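Local coordinates for hypothetical protein Atu1913 (Agrobacterium tumefaciens, PDB 2B1Y), which is of unknown function, belongs to the DUF1883 family and forms a two-chain assembly in which a beta-sheet continues from one subunit into the other, at residues P4-T9 with E45-K50. Residues are numbered along the deposited sequence; the frame is centred on the assembly and turned at random.
Sequences PNFRYT and ELLDFK
N5 and L47 carry this surface contact, in which the N-terminal lead-in to strand 8-16 is fastened to segment 45-50, at the C-terminal end of helix 37-46 in a DUF1883 domain. The polar contacts centre on N5, the apolar ones on the L47 side chain. On the polar side, the backbone N of N5 donates to L47 O (3.0 Å), in the plane of that carbonyl. CG of N5 stands anti to its own carbonyl carbon (chi1 -76°), and the amide beyond it meets the carbonyls of L46 and F49. ND2 donates to F49 O at 2.9 Å, with an N-H...O angle of 169° and the acceptor almost in the amide plane; its approach to L46 O (3.3 Å) is a weak second bond. The other amide atom, OD1, accepts from K50 NZ, whose chain bends at chi2, turning CD, and then runs extended to NZ. A donor at OD1 and acceptors at ND2 are consistent with the modelled orientation of the amide.

The apolar side centres on the buried L47. Its CD2 lies over one face of the F6 ring, 4.1 Å from the centroid and 20° off the normal, a CH-pi contact displaced toward the rim. CD1 meets the Y8 ring obliquely, and CD2, besides lying over F6, also touches Y8 at CD1 and CE1. Y8 also meets F43 edge-to-face, and Y8 and T9 pair with an antiparallel strand of the second subunit, so the contact lies at the interface with that subunit. The approach of L47 CD1 to Y8 CE1 is tight at 3.2 Å, while CZ of the same ring stands 3.6 Å from that methyl.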
loop_
_atom_site.group_PDB
_atom_site.type_symbol
_atom_site.label_atom_id
_atom_site.label_comp_id
_atom_site.label_asym_id
_atom_site.label_seq_id
_atom_site.Cartn_x
_atom_site.Cartn_y
_atom_site.Cartn_z
ATOM N N PRO A 4 -7.816 -8.757 7.366
ATOM C CA PRO A 4 -6.582 -7.972 7.225
ATOM C C PRO A 4 -5.640 -8.622 6.220
ATOM O O PRO A 4 -5.510 -9.867 6.202
ATOM C CB PRO A 4 -5.964 -8.015 8.629
ATOM C CG PRO A 4 -7.087 -8.452 9.540
ATOM C CD PRO A 4 -7.943 -9.353 8.702
ATOM N N ASN A 5 -4.998 -7.809 5.386
ATOM C CA ASN A 5 -4.183 -8.363 4.311
ATOM C C ASN A 5 -3.005 -9.221 4.807
ATOM O O ASN A 5 -2.598 -10.172 4.131
ATOM C CB ASN A 5 -3.712 -7.270 3.337
ATOM C CG ASN A 5 -4.827 -6.789 2.382
ATOM O OD1 ASN A 5 -5.788 -7.502 2.105
ATOM N ND2 ASN A 5 -4.682 -5.567 1.875
ATOM N N PHE A 6 -2.475 -8.903 5.989
ATOM C CA PHE A 6 -1.303 -9.624 6.553
ATOM C C PHE A 6 -1.190 -9.279 8.036
ATOM O O PHE A 6 -1.798 -8.307 8.485
ATOM C CB PHE A 6 -0.022 -9.217 5.828
ATOM C CG PHE A 6 0.188 -7.721 5.758
ATOM C CD1 PHE A 6 -0.235 -7.005 4.641
ATOM C CD2 PHE A 6 0.783 -7.019 6.830
ATOM C CE1 PHE A 6 -0.050 -5.599 4.578
ATOM C CE2 PHE A 6 0.965 -5.629 6.765
ATOM C CZ PHE A 6 0.542 -4.924 5.642
ATOM N N ARG A 7 -0.413 -10.052 8.799
ATOM C CA ARG A 7 -0.298 -9.829 10.225
ATOM C C ARG A 7 0.796 -8.798 10.496
ATOM O O ARG A 7 1.717 -8.641 9.711
ATOM C CB ARG A 7 0.002 -11.135 10.988
ATOM C CG ARG A 7 -1.140 -12.211 10.938
ATOM C CD ARG A 7 -0.865 -13.341 11.903
ATOM N NE ARG A 7 -0.908 -12.802 13.251
ATOM C CZ ARG A 7 -0.113 -13.164 14.244
ATOM N NH1 ARG A 7 -0.246 -12.568 15.404
ATOM N NH2 ARG A 7 0.801 -14.105 14.067
ATOM N N TYR A 8 0.695 -8.115 11.612
ATOM C CA TYR A 8 1.719 -7.117 11.963
ATOM C C TYR A 8 1.729 -6.884 13.463
ATOM O O TYR A 8 0.767 -7.228 14.177
ATOM C CB TYR A 8 1.479 -5.780 11.222
ATOM C CG TYR A 8 0.270 -5.032 11.723
ATOM C CD1 TYR A 8 -1.005 -5.390 11.290
ATOM C CD2 TYR A 8 0.394 -3.988 12.644
ATOM C CE1 TYR A 8 -2.127 -4.725 11.763
ATOM C CE2 TYR A 8 -0.721 -3.321 13.128
ATOM C CZ TYR A 8 -1.985 -3.706 12.668
ATOM O OH TYR A 8 -3.111 -3.055 13.105
ATOM N N THR A 9 2.811 -6.261 13.935
ATOM C CA THR A 9 2.915 -5.849 15.306
ATOM C C THR A 9 3.196 -4.355 15.322
ATOM O O THR A 9 4.047 -3.898 14.584
ATOM C CB THR A 9 4.139 -6.509 15.958
ATOM O OG1 THR A 9 3.965 -7.926 15.960
ATOM C CG2 THR A 9 4.302 -5.995 17.387
ATOM N N GLU A 45 -5.033 2.031 6.832
ATOM C CA GLU A 45 -5.910 2.012 5.658
ATOM C C GLU A 45 -5.496 0.928 4.690
ATOM O O GLU A 45 -6.355 0.229 4.161
ATOM C CB GLU A 45 -5.996 3.397 4.980
ATOM C CG GLU A 45 -6.449 4.539 5.908
ATOM C CD GLU A 45 -7.829 4.329 6.519
ATOM O OE1 GLU A 45 -8.820 4.356 5.762
ATOM O OE2 GLU A 45 -7.931 4.134 7.753
ATOM N N LEU A 46 -4.204 0.738 4.502
ATOM C CA LEU A 46 -3.742 -0.232 3.535
ATOM C C LEU A 46 -3.848 -1.709 3.993
ATOM O O LEU A 46 -3.747 -2.633 3.178
ATOM C CB LEU A 46 -2.360 0.195 3.017
ATOM C CG LEU A 46 -2.386 1.663 2.511
ATOM C CD1 LEU A 46 -0.983 2.268 2.409
ATOM C CD2 LEU A 46 -3.149 1.845 1.196
ATOM N N LEU A 47 -4.116 -1.931 5.286
ATOM C CA LEU A 47 -4.448 -3.273 5.774
ATOM C C LEU A 47 -5.794 -3.774 5.230
ATOM O O LEU A 47 -6.005 -4.977 5.146
ATOM C CB LEU A 47 -4.457 -3.315 7.296
ATOM C CG LEU A 47 -3.112 -3.343 8.022
ATOM C CD1 LEU A 47 -3.377 -2.867 9.431
ATOM C CD2 LEU A 47 -2.593 -4.745 8.050
ATOM N N ASP A 48 -6.683 -2.851 4.864
ATOM C CA ASP A 48 -7.995 -3.216 4.309
ATOM C C ASP A 48 -8.127 -2.915 2.797
ATOM O O ASP A 48 -9.240 -3.007 2.233
ATOM C CB ASP A 48 -9.136 -2.501 5.067
ATOM C CG ASP A 48 -9.234 -2.925 6.519
ATOM O OD1 ASP A 48 -8.855 -4.081 6.842
ATOM O OD2 ASP A 48 -9.676 -2.092 7.337
ATOM N N PHE A 49 -7.017 -2.560 2.151
ATOM C CA PHE A 49 -7.054 -2.178 0.730
ATOM C C PHE A 49 -7.222 -3.406 -0.164
ATOM O O PHE A 49 -6.403 -4.352 -0.129
ATOM C CB PHE A 49 -5.793 -1.385 0.368
ATOM C CG PHE A 49 -5.709 -1.007 -1.079
ATOM C CD1 PHE A 49 -6.817 -0.450 -1.752
ATOM C CD2 PHE A 49 -4.482 -1.141 -1.757
ATOM C CE1 PHE A 49 -6.716 -0.070 -3.114
ATOM C CE2 PHE A 49 -4.372 -0.762 -3.105
ATOM C CZ PHE A 49 -5.484 -0.242 -3.782
ATOM N N LYS A 50 -8.316 -3.420 -0.925
ATOM C CA LYS A 50 -8.649 -4.559 -1.790
ATOM C C LYS A 50 -8.966 -4.058 -3.196
ATOM O O LYS A 50 -9.579 -2.986 -3.354
ATOM C CB LYS A 50 -9.901 -5.289 -1.276
ATOM C CG LYS A 50 -9.815 -5.825 0.182
ATOM C CD LYS A 50 -8.904 -7.040 0.273
ATOM C CE LYS A 50 -8.975 -7.634 1.683
ATOM N NZ LYS A 50 -8.074 -8.837 1.704
#